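Local coordinates for invasion protein InvA (Salmonella enterica, PDB 2X49) that is an inner-membrane component of the type III secretion export apparatus, involved in invading intestinal epithelial cells and represented here by its C-terminal domain, at residues A[6-11]-A[42-47]; A[17-22]-A[48-53]; A[59-64]-A[135-140]; A[143-148]-A[180-185]. All coordinates share one frame; numbering follows the deposited sequence.

Contact 1 of 4, residues A[6-11]-A[42-47]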
# COMPACT_ATOMS: atom_id res chain seq x y z
N GLU A 6 -18.57 -12.30 -2.11
CA GLU A 6 -19.91 -12.56 -1.53
C GLU A 6 -19.90 -13.63 -0.45
O GLU A 6 -20.82 -13.70 0.35
CB GLU A 6 -20.96 -12.87 -2.62
CG GLU A 6 -21.43 -11.61 -3.34
CD GLU A 6 -22.48 -11.84 -4.43
OE1 GLU A 6 -22.99 -12.97 -4.61
OE2 GLU A 6 -22.80 -10.85 -5.14
N THR A 7 -18.87 -14.44 -0.43
CA THR A 7 -18.88 -15.62 0.45
C THR A 7 -17.89 -15.51 1.58
O THR A 7 -17.79 -16.40 2.43
CB THR A 7 -18.64 -16.95 -0.33
OG1 THR A 7 -17.34 -16.94 -0.93
CG2 THR A 7 -19.68 -17.14 -1.42
N VAL A 8 -17.18 -14.39 1.59
CA VAL A 8 -16.03 -14.23 2.47
C VAL A 8 -15.97 -12.87 3.17
O VAL A 8 -15.09 -12.07 2.91
CB VAL A 8 -14.69 -14.38 1.71
CG1 VAL A 8 -14.56 -13.34 0.56
CG2 VAL A 8 -13.51 -14.25 2.69
N PRO A 9 -16.86 -12.63 4.13
CA PRO A 9 -16.81 -11.30 4.80
C PRO A 9 -15.59 -11.02 5.62
O PRO A 9 -14.94 -11.88 6.17
CB PRO A 9 -18.03 -11.33 5.72
CG PRO A 9 -18.30 -12.82 5.93
CD PRO A 9 -17.92 -13.49 4.67
N LEU A 10 -15.27 -9.75 5.64
CA LEU A 10 -14.21 -9.24 6.50
C LEU A 10 -14.80 -9.02 7.87
O LEU A 10 -15.97 -8.68 7.98
CB LEU A 10 -13.70 -7.89 5.96
CG LEU A 10 -13.06 -7.92 4.58
CD1 LEU A 10 -12.93 -6.50 4.08
CD2 LEU A 10 -11.75 -8.63 4.62
N ILE A 11 -14.01 -9.22 8.92
CA ILE A 11 -14.49 -9.01 10.29
C ILE A 11 -13.53 -8.06 10.97
O ILE A 11 -12.33 -8.21 10.86
CB ILE A 11 -14.60 -10.31 11.11
CG1 ILE A 11 -15.59 -11.26 10.48
CG2 ILE A 11 -15.01 -9.99 12.60
CD1 ILE A 11 -15.57 -12.68 11.04
N ARG A 42 -14.06 -3.58 -5.29
CA ARG A 42 -15.04 -3.70 -4.20
C ARG A 42 -14.55 -4.65 -3.15
O ARG A 42 -14.00 -5.71 -3.44
CB ARG A 42 -16.34 -4.22 -4.73
CG ARG A 42 -16.93 -3.51 -5.89
CD ARG A 42 -17.77 -2.40 -5.40
NE ARG A 42 -18.60 -1.80 -6.45
CZ ARG A 42 -19.33 -0.71 -6.24
NH1 ARG A 42 -19.34 -0.21 -5.04
NH2 ARG A 42 -20.04 -0.16 -7.20
N LEU A 43 -14.69 -4.22 -1.90
CA LEU A 43 -14.47 -5.17 -0.78
C LEU A 43 -15.65 -6.05 -0.50
O LEU A 43 -16.77 -5.73 -0.86
CB LEU A 43 -14.10 -4.39 0.51
CG LEU A 43 -12.85 -3.50 0.51
CD1 LEU A 43 -12.77 -2.59 1.77
CD2 LEU A 43 -11.65 -4.38 0.46
N PRO A 44 -15.42 -7.18 0.20
CA PRO A 44 -16.53 -7.93 0.74
C PRO A 44 -17.25 -7.13 1.81
O PRO A 44 -16.80 -6.07 2.22
CB PRO A 44 -15.85 -9.10 1.46
CG PRO A 44 -14.49 -9.18 0.84
CD PRO A 44 -14.13 -7.78 0.57
N GLU A 45 -18.35 -7.69 2.23
CA GLU A 45 -19.07 -7.15 3.41
C GLU A 45 -18.16 -7.13 4.61
O GLU A 45 -17.20 -7.89 4.74
CB GLU A 45 -20.27 -8.03 3.72
CG GLU A 45 -21.34 -8.10 2.66
CD GLU A 45 -22.46 -7.12 2.90
OE1 GLU A 45 -22.40 -6.34 3.88
OE2 GLU A 45 -23.43 -7.19 2.15
N VAL A 46 -18.37 -6.12 5.43
CA VAL A 46 -17.60 -5.88 6.63
C VAL A 46 -18.50 -5.99 7.84
O VAL A 46 -19.50 -5.31 7.95
CB VAL A 46 -16.97 -4.51 6.59
CG1 VAL A 46 -16.27 -4.20 7.92
CG2 VAL A 46 -15.98 -4.34 5.39
N LEU A 47 -18.18 -6.96 8.67
CA LEU A 47 -18.92 -7.24 9.92
C LEU A 47 -18.12 -6.72 11.11
O LEU A 47 -16.90 -6.86 11.18
CB LEU A 47 -19.23 -8.75 10.11
CG LEU A 47 -19.76 -9.48 8.88
CD1 LEU A 47 -19.90 -10.99 9.12
CD2 LEU A 47 -21.10 -8.92 8.45
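Leu10 sets its CD1 methyl against CD of Pro44 and beside Val46, 3.9 Å from Pro44 CD and 4.0 Å from Val46 CG2. Both contacts of CD1 are apolar, which suits a buried leucine. The backbones run as neighbouring parallel strands here. Leu10 N donates to Glu45 O at 2.8 Å, and Leu10 O accepts from Leu47 N at 2.9 Å in an almost straight bond (177° at the hydrogen). Leu10 thus brackets Val46 with its two peptide groups, the usual parallel pattern, and the CA-H of Val46 adds a weaker contact to Leu10 O. Just ahead of the strands two prolines fit well, since neither has an N-H to satisfy. Pro44 CB sits 3.4 Å from Val8 O, while Pro9 CB meets Leu47 CD1 at 3.9 Å. Leu47 crosses Pro9 at the more exposed margin, on the face of the sheet shared with Ile11; Leu10 and Val46 point to the other face. Val46, beta-branched, is at home in the extended backbone. On the Leu10-Val46 face, helix 27-39 meets Val46 through Ala28 and Arg32, and helix 125-139 meets Leu10 through Leu137. Strand 10-14 lies between the outermost strand 46-50 and strand 58-63, whose Leu62 is hydrogen-bonded to Ile11.

Contact 2 of 4, residues A[17-22]-A[48-53]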
# COMPACT_ATOMS: atom_id res chain seq x y z
N SER A 17 -16.79 -0.95 24.08
CA SER A 17 -16.90 0.46 24.48
C SER A 17 -16.93 1.45 23.35
O SER A 17 -17.28 2.61 23.57
CB SER A 17 -15.76 0.91 25.41
OG SER A 17 -14.50 0.87 24.75
N ARG A 18 -16.53 1.01 22.16
CA ARG A 18 -16.47 1.89 20.97
C ARG A 18 -17.49 1.52 19.89
O ARG A 18 -17.66 2.22 18.91
CB ARG A 18 -15.05 1.87 20.34
CG ARG A 18 -13.93 2.35 21.28
CD ARG A 18 -13.89 3.80 21.41
NE ARG A 18 -12.65 4.22 22.07
CZ ARG A 18 -12.39 5.47 22.45
NH1 ARG A 18 -13.30 6.42 22.24
NH2 ARG A 18 -11.23 5.78 23.00
N ARG A 19 -18.15 0.39 20.08
CA ARG A 19 -19.01 -0.21 19.02
C ARG A 19 -20.09 0.76 18.55
O ARG A 19 -20.30 0.95 17.32
CB ARG A 19 -19.62 -1.55 19.50
CG ARG A 19 -20.70 -2.19 18.64
CD ARG A 19 -19.99 -2.97 17.50
NE ARG A 19 -20.96 -3.71 16.71
CZ ARG A 19 -21.37 -4.96 16.94
NH1 ARG A 19 -20.93 -5.67 17.96
NH2 ARG A 19 -22.31 -5.49 16.17
N GLU A 20 -20.77 1.37 19.49
CA GLU A 20 -21.92 2.23 19.14
C GLU A 20 -21.40 3.43 18.32
O GLU A 20 -22.00 3.83 17.33
CB GLU A 20 -22.71 2.67 20.38
CG GLU A 20 -23.84 3.56 20.07
CD GLU A 20 -24.70 3.88 21.32
OE1 GLU A 20 -24.13 3.91 22.43
OE2 GLU A 20 -25.90 4.13 21.17
N ASP A 21 -20.29 3.99 18.76
CA ASP A 21 -19.70 5.16 18.06
C ASP A 21 -19.22 4.83 16.65
O ASP A 21 -19.35 5.63 15.76
CB ASP A 21 -18.55 5.78 18.82
CG ASP A 21 -19.02 6.62 19.99
OD1 ASP A 21 -20.25 6.82 20.16
OD2 ASP A 21 -18.14 7.07 20.75
N LEU A 22 -18.77 3.59 16.46
CA LEU A 22 -18.22 3.14 15.16
C LEU A 22 -19.36 2.83 14.21
O LEU A 22 -19.31 3.13 13.02
CB LEU A 22 -17.27 1.92 15.35
CG LEU A 22 -15.98 2.26 16.09
CD1 LEU A 22 -15.18 0.96 16.40
CD2 LEU A 22 -15.08 3.29 15.35
N LEU A 48 -18.81 -6.08 12.01
CA LEU A 48 -18.21 -5.70 13.33
C LEU A 48 -18.60 -6.72 14.39
O LEU A 48 -19.76 -7.18 14.48
CB LEU A 48 -18.65 -4.31 13.83
CG LEU A 48 -18.44 -3.11 12.91
CD1 LEU A 48 -18.75 -1.78 13.64
CD2 LEU A 48 -17.11 -3.03 12.23
N ARG A 49 -17.62 -7.06 15.20
CA ARG A 49 -17.79 -8.00 16.32
C ARG A 49 -17.07 -7.45 17.54
O ARG A 49 -16.01 -6.87 17.41
CB ARG A 49 -17.26 -9.38 15.93
CG ARG A 49 -17.32 -10.43 16.99
CD ARG A 49 -17.07 -11.85 16.39
NE ARG A 49 -17.85 -12.10 15.17
CZ ARG A 49 -17.71 -13.18 14.40
NH1 ARG A 49 -16.83 -14.12 14.71
NH2 ARG A 49 -18.45 -13.33 13.30
N ASP A 50 -17.66 -7.56 18.71
CA ASP A 50 -16.94 -7.08 19.90
C ASP A 50 -15.83 -8.07 20.23
O ASP A 50 -16.04 -9.25 20.29
CB ASP A 50 -17.90 -6.91 21.07
CG ASP A 50 -18.91 -5.79 20.86
OD1 ASP A 50 -18.81 -5.04 19.85
OD2 ASP A 50 -19.84 -5.71 21.69
N GLY A 51 -14.63 -7.56 20.41
CA GLY A 51 -13.47 -8.40 20.75
C GLY A 51 -13.19 -8.50 22.22
O GLY A 51 -12.94 -7.54 22.91
N GLU A 52 -13.22 -9.74 22.67
CA GLU A 52 -12.89 -10.05 24.04
C GLU A 52 -11.52 -9.51 24.42
O GLU A 52 -10.53 -9.68 23.72
CB GLU A 52 -12.97 -11.58 24.30
CG GLU A 52 -14.39 -12.15 24.33
CD GLU A 52 -14.90 -12.65 22.97
OE1 GLU A 52 -14.31 -12.30 21.91
OE2 GLU A 52 -15.91 -13.40 22.95
N GLY A 53 -11.50 -8.81 25.53
CA GLY A 53 -10.26 -8.31 26.11
C GLY A 53 -9.58 -7.11 25.48
O GLY A 53 -8.52 -6.67 25.94
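In the beta-alpha-beta crossover that leads from strand 10-14 through two helices back to strand 46-50, Arg19 of helix 16-24 and Asp50 of the returning strand form a salt bridge. Arg19 NH1 donates to Asp50 OD1 at 2.9 Å with 164° at the hydrogen. The oxygen lies in the guanidinium plane, at its edge, yet it is met from above the carboxylate plane, and the two flat groups stand 82° apart. In the arginine, CG is anti to the backbone N, and a bend at chi2 brings CD past Asp50 OD1 at 3.3 Å. Over one face of the guanidinium sits Leu48 O, 3.5 Å from Arg19 NH2, at an angle too poor for a hydrogen bond though probably still favourable to the positive charge. Leu48 CB packs against Arg19 NE at 3.7 Å. A long, flexible arginine suits this surface position because its methylenes can lie on the strand while its charged end meets acids. NE bonds to Glu23, and Asp50 OD2 is held by Lys16, so the charges alternate and would be expected to steady one another. Deeper in, Leu22 CB approaches Leu48 CD1 at 4.3 Å, and Leu22 also rests on Val14, giving the helix a greasy inner side. Helix and strand axes pass 9.1 Å apart and run nearly antiparallel, at 157°, as is typical of a helix packed on the parallel strands of a beta-alpha-beta unit.

Contact 3 of 4, residues A[59-64]-A[135-140]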
# COMPACT_ATOMS: atom_id res chain seq x y z
N ILE A 59 -8.08 -2.45 17.50
CA ILE A 59 -8.95 -3.06 16.46
C ILE A 59 -8.21 -4.23 15.86
O ILE A 59 -7.02 -4.15 15.68
CB ILE A 59 -9.28 -2.05 15.30
CG1 ILE A 59 -10.05 -0.81 15.83
CG2 ILE A 59 -10.06 -2.74 14.20
CD1 ILE A 59 -11.53 -1.00 15.96
N VAL A 60 -8.90 -5.34 15.64
CA VAL A 60 -8.34 -6.47 14.88
C VAL A 60 -9.08 -6.76 13.60
O VAL A 60 -10.30 -6.83 13.50
CB VAL A 60 -8.37 -7.78 15.74
CG1 VAL A 60 -7.54 -8.96 15.07
CG2 VAL A 60 -7.83 -7.54 17.12
N LEU A 61 -8.27 -6.95 12.57
CA LEU A 61 -8.80 -7.34 11.26
C LEU A 61 -8.63 -8.82 11.06
O LEU A 61 -7.53 -9.34 11.11
CB LEU A 61 -8.08 -6.52 10.14
CG LEU A 61 -8.36 -7.02 8.71
CD1 LEU A 61 -9.81 -6.78 8.34
CD2 LEU A 61 -7.37 -6.36 7.74
N LEU A 62 -9.74 -9.49 10.76
CA LEU A 62 -9.77 -10.90 10.36
C LEU A 62 -10.17 -11.00 8.90
O LEU A 62 -11.12 -10.40 8.40
CB LEU A 62 -10.77 -11.74 11.16
CG LEU A 62 -10.78 -11.62 12.65
CD1 LEU A 62 -11.80 -12.64 13.21
CD2 LEU A 62 -9.37 -11.80 13.20
N ILE A 63 -9.35 -11.77 8.20
CA ILE A 63 -9.65 -12.20 6.84
C ILE A 63 -9.73 -13.72 6.87
O ILE A 63 -8.87 -14.44 7.38
CB ILE A 63 -8.57 -11.69 5.81
CG1 ILE A 63 -8.40 -10.17 5.88
CG2 ILE A 63 -8.91 -12.21 4.36
CD1 ILE A 63 -7.22 -9.60 4.97
N ASN A 64 -10.84 -14.23 6.39
CA ASN A 64 -11.11 -15.67 6.44
C ASN A 64 -11.18 -16.15 7.86
O ASN A 64 -10.80 -17.28 8.20
CB ASN A 64 -10.02 -16.47 5.73
CG ASN A 64 -9.97 -16.20 4.26
OD1 ASN A 64 -11.01 -16.20 3.57
ND2 ASN A 64 -8.74 -16.00 3.74
N VAL A 135 -4.31 -0.16 3.57
CA VAL A 135 -2.97 -0.65 3.24
C VAL A 135 -2.93 -2.17 3.35
O VAL A 135 -2.41 -2.91 2.49
CB VAL A 135 -1.90 0.04 4.13
CG1 VAL A 135 -0.57 -0.66 4.16
CG2 VAL A 135 -1.82 1.51 3.71
N THR A 136 -3.55 -2.66 4.41
CA THR A 136 -3.48 -4.08 4.72
C THR A 136 -4.37 -4.85 3.75
O THR A 136 -4.02 -5.95 3.30
CB THR A 136 -3.92 -4.38 6.18
OG1 THR A 136 -3.06 -3.60 7.05
CG2 THR A 136 -3.78 -5.83 6.52
N LEU A 137 -5.50 -4.26 3.43
CA LEU A 137 -6.46 -4.91 2.49
C LEU A 137 -5.92 -4.95 1.07
O LEU A 137 -6.09 -5.94 0.38
CB LEU A 137 -7.84 -4.29 2.56
CG LEU A 137 -8.58 -4.63 3.84
CD1 LEU A 137 -9.79 -3.72 4.09
CD2 LEU A 137 -9.07 -6.08 3.87
N ALA A 138 -5.26 -3.88 0.65
CA ALA A 138 -4.60 -3.84 -0.69
C ALA A 138 -3.63 -5.00 -0.80
O ALA A 138 -3.59 -5.73 -1.80
CB ALA A 138 -3.86 -2.49 -0.93
N ARG A 139 -2.80 -5.20 0.20
CA ARG A 139 -1.76 -6.25 0.18
C ARG A 139 -2.37 -7.64 0.01
O ARG A 139 -1.77 -8.57 -0.56
CB ARG A 139 -0.91 -6.18 1.46
CG ARG A 139 0.15 -7.19 1.66
CD ARG A 139 1.06 -6.70 2.78
NE ARG A 139 0.59 -6.96 4.14
CZ ARG A 139 0.41 -6.04 5.08
NH1 ARG A 139 0.63 -4.76 4.83
NH2 ARG A 139 0.00 -6.39 6.30
N ASN A 140 -3.57 -7.76 0.54
CA ASN A 140 -4.28 -9.05 0.69
C ASN A 140 -5.36 -9.18 -0.39
O ASN A 140 -6.31 -9.95 -0.29
CB ASN A 140 -4.85 -9.22 2.10
CG ASN A 140 -3.82 -9.65 3.09
OD1 ASN A 140 -3.44 -10.83 3.16
ND2 ASN A 140 -3.40 -8.72 3.94
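Thr136 O is gripped twice by Asn140, whose CB also carries the contact with Ile63. Asn140 ND2 donates to this carbonyl at 2.9 Å, nearly straight (165° at the hydrogen) and with the oxygen close to the amide plane, while the backbone N of Asn140 adds a weak bond. Asparagine fits here because it is the first residue to leave helical geometry after helix 125-139, where its amide can turn back and supply a donor to the last turn. With ND2 so engaged, CB meets Ile63 CD1 at 3.7 Å. The same methyl touches Leu137 CD2 at 4.1 Å, so the isoleucine tip is shared between Asn140 and Leu137. Two residues earlier on the strand, Leu61 reaches tip to tip toward Thr136, with Leu61 CD2 3.8 Å from Thr136 CG2. Threonine serves both needs: CG2 lies anti to the backbone N and takes the leucine, while OG1 (chi1 -57°) bonds to Cys132 O within its own helix. Leu137 CD2 closes on Leu61 CD2 at 4.2 Å. Leu61 and Ile63 are two residues apart and so point to the same face, toward the helix; Leu12 of the adjoining strand also touches Leu61. With axes 11.0 Å apart and only 15° from parallel, helix 125-139 lies almost aligned with the strand beneath it, one layer of helix on one of sheet, as in alpha/beta folds.

Contact 4 of 4, residues A[143-148]-A[180-185]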
# COMPACT_ATOMS: atom_id res chain seq x y z
N GLU A 143 -7.38 -12.24 -1.75
CA GLU A 143 -8.39 -12.87 -0.88
C GLU A 143 -9.79 -12.59 -1.33
O GLU A 143 -10.70 -13.38 -1.02
CB GLU A 143 -8.22 -12.49 0.62
CG GLU A 143 -6.91 -12.98 1.26
CD GLU A 143 -6.88 -14.48 1.53
OE1 GLU A 143 -7.94 -15.16 1.44
OE2 GLU A 143 -5.78 -14.98 1.85
N TYR A 144 -9.96 -11.50 -2.08
CA TYR A 144 -11.31 -10.98 -2.47
C TYR A 144 -11.47 -10.48 -3.90
O TYR A 144 -12.48 -9.91 -4.29
CB TYR A 144 -11.82 -9.90 -1.46
CG TYR A 144 -10.93 -8.72 -1.38
CD1 TYR A 144 -10.99 -7.71 -2.34
CD2 TYR A 144 -9.92 -8.64 -0.44
CE1 TYR A 144 -10.12 -6.66 -2.33
CE2 TYR A 144 -9.08 -7.61 -0.39
CZ TYR A 144 -9.14 -6.61 -1.34
OH TYR A 144 -8.24 -5.59 -1.38
N PHE A 145 -10.44 -10.68 -4.69
CA PHE A 145 -10.41 -10.20 -6.11
C PHE A 145 -9.75 -11.21 -7.04
O PHE A 145 -8.63 -11.67 -6.78
CB PHE A 145 -9.65 -8.87 -6.19
CG PHE A 145 -9.59 -8.28 -7.57
CD1 PHE A 145 -10.58 -7.43 -8.02
CD2 PHE A 145 -8.53 -8.61 -8.43
CE1 PHE A 145 -10.51 -6.90 -9.33
CE2 PHE A 145 -8.50 -8.11 -9.73
CZ PHE A 145 -9.49 -7.27 -10.17
N GLY A 146 -10.44 -11.49 -8.13
CA GLY A 146 -9.96 -12.45 -9.18
C GLY A 146 -10.57 -12.28 -10.55
O GLY A 146 -10.96 -11.21 -10.96
N ILE A 147 -10.69 -13.40 -11.24
CA ILE A 147 -11.10 -13.38 -12.65
C ILE A 147 -12.51 -12.87 -12.85
O ILE A 147 -12.83 -12.20 -13.83
CB ILE A 147 -11.01 -14.79 -13.31
CG1 ILE A 147 -9.55 -15.20 -13.44
CG2 ILE A 147 -11.69 -14.78 -14.63
CD1 ILE A 147 -8.76 -14.31 -14.36
N GLN A 148 -13.38 -13.23 -11.93
CA GLN A 148 -14.79 -12.84 -12.04
C GLN A 148 -14.91 -11.33 -11.95
O GLN A 148 -15.63 -10.71 -12.72
CB GLN A 148 -15.73 -13.52 -11.03
CG GLN A 148 -15.94 -15.00 -11.28
CD GLN A 148 -16.13 -15.36 -12.74
OE1 GLN A 148 -15.23 -15.94 -13.35
NE2 GLN A 148 -17.31 -15.07 -13.30
N VAL A 180 -2.27 -9.18 -13.78
CA VAL A 180 -1.73 -7.80 -13.85
C VAL A 180 -2.39 -6.88 -12.79
O VAL A 180 -1.76 -6.20 -11.97
CB VAL A 180 -1.85 -7.20 -15.23
CG1 VAL A 180 -1.51 -5.72 -15.21
CG2 VAL A 180 -0.93 -7.96 -16.18
N LEU A 181 -3.68 -6.94 -12.76
CA LEU A 181 -4.46 -6.08 -11.84
C LEU A 181 -4.15 -6.39 -10.37
O LEU A 181 -4.00 -5.48 -9.54
CB LEU A 181 -5.97 -6.20 -12.15
CG LEU A 181 -6.50 -5.71 -13.52
CD1 LEU A 181 -8.06 -5.67 -13.63
CD2 LEU A 181 -5.97 -4.33 -13.85
N GLN A 182 -4.13 -7.70 -10.03
CA GLN A 182 -3.80 -8.12 -8.66
C GLN A 182 -2.43 -7.64 -8.23
O GLN A 182 -2.22 -7.22 -7.09
CB GLN A 182 -3.88 -9.66 -8.49
CG GLN A 182 -5.20 -10.26 -8.47
CD GLN A 182 -5.10 -11.77 -8.40
OE1 GLN A 182 -4.19 -12.36 -9.00
NE2 GLN A 182 -6.01 -12.42 -7.68
N ARG A 183 -1.49 -7.73 -9.18
CA ARG A 183 -0.11 -7.35 -8.89
C ARG A 183 0.04 -5.85 -8.69
O ARG A 183 0.83 -5.39 -7.88
CB ARG A 183 0.87 -7.97 -9.88
CG ARG A 183 1.01 -9.49 -9.69
CD ARG A 183 1.79 -10.19 -10.82
NE ARG A 183 1.85 -11.66 -10.61
CZ ARG A 183 2.64 -12.24 -9.72
NH1 ARG A 183 3.48 -11.51 -9.02
NH2 ARG A 183 2.63 -13.55 -9.54
N LEU A 184 -0.79 -5.08 -9.38
CA LEU A 184 -0.83 -3.60 -9.20
C LEU A 184 -1.41 -3.28 -7.81
O LEU A 184 -0.77 -2.64 -6.99
CB LEU A 184 -1.62 -2.91 -10.30
CG LEU A 184 -0.99 -2.99 -11.67
CD1 LEU A 184 -2.01 -2.44 -12.68
CD2 LEU A 184 0.35 -2.25 -11.66
N LEU A 185 -2.56 -3.87 -7.52
CA LEU A 185 -3.28 -3.57 -6.27
C LEU A 185 -2.49 -4.00 -5.08
O LEU A 185 -2.52 -3.34 -4.06
CB LEU A 185 -4.66 -4.25 -6.27
CG LEU A 185 -5.69 -3.71 -7.25
CD1 LEU A 185 -6.81 -4.71 -7.60
CD2 LEU A 185 -6.30 -2.44 -6.67
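Phe145, in the loop that leads to the N-cap of helix 147-158, plugs against the side of helix 174-185, tightly packed around its ring and more accessible to solvent where the partly exposed Gln182 reaches the loop backbone. At the buried side, Leu185 CD1 makes a CH-pi contact over the centre of the ring, 4.3 Å from the Phe145 centroid and only 8° off the normal. Leu181 approaches obliquely, its CB 4.0 Å from Phe145 CE2, and Gln182 CG lies at the ring edge, 3.7 Å from Phe145 CD2. A phenylalanine suits this place because its broad ring can touch two successive turns of the helix at once, and CG anti to the backbone N starts it in that direction. Thr150 and Met153 of the following helix and Val41 also border the ring. The more accessible side is polar. Here the methylenes of Gln182 continue extended past the aromatic edge, and the amide stands 51° from the ring plane. Glutamine combines apolar length with a donor for the loop backbone. Gly146, the N-cap residue, follows directly; its N-H bonds to the carboxylate of Glu149. The contact closes with Gln182 NE2 donating to Phe145 O at 2.9 Å, bent to 149° at the hydrogen and tilted from the carbonyl plane.

How the contacts relate
Contacts 1, 2 and 3 build on one mixed sheet. Contacts 1 and 2 share strand 46-50, their centres 18 Å apart, and Arg49 packs on Ile11. Contact 3 lies closest to contact 1, 11 Å between centres, and Leu10 CD2 touches Leu137 CD2 at 3.8 Å. Contact 4 carries the chain on into the helices that follow: Tyr144 OH lies 2.8 Å from Leu137 O, a probable hydrogen bond to contact 3, and the Tyr144 side chain also packs on Leu43 and Pro44 of contact 1. Contacts 2 and 4 are separate, with nearest atoms about 16 Å apart. A bound mercury ion lies about 6 Å from the side chain of Thr136 in contact 3.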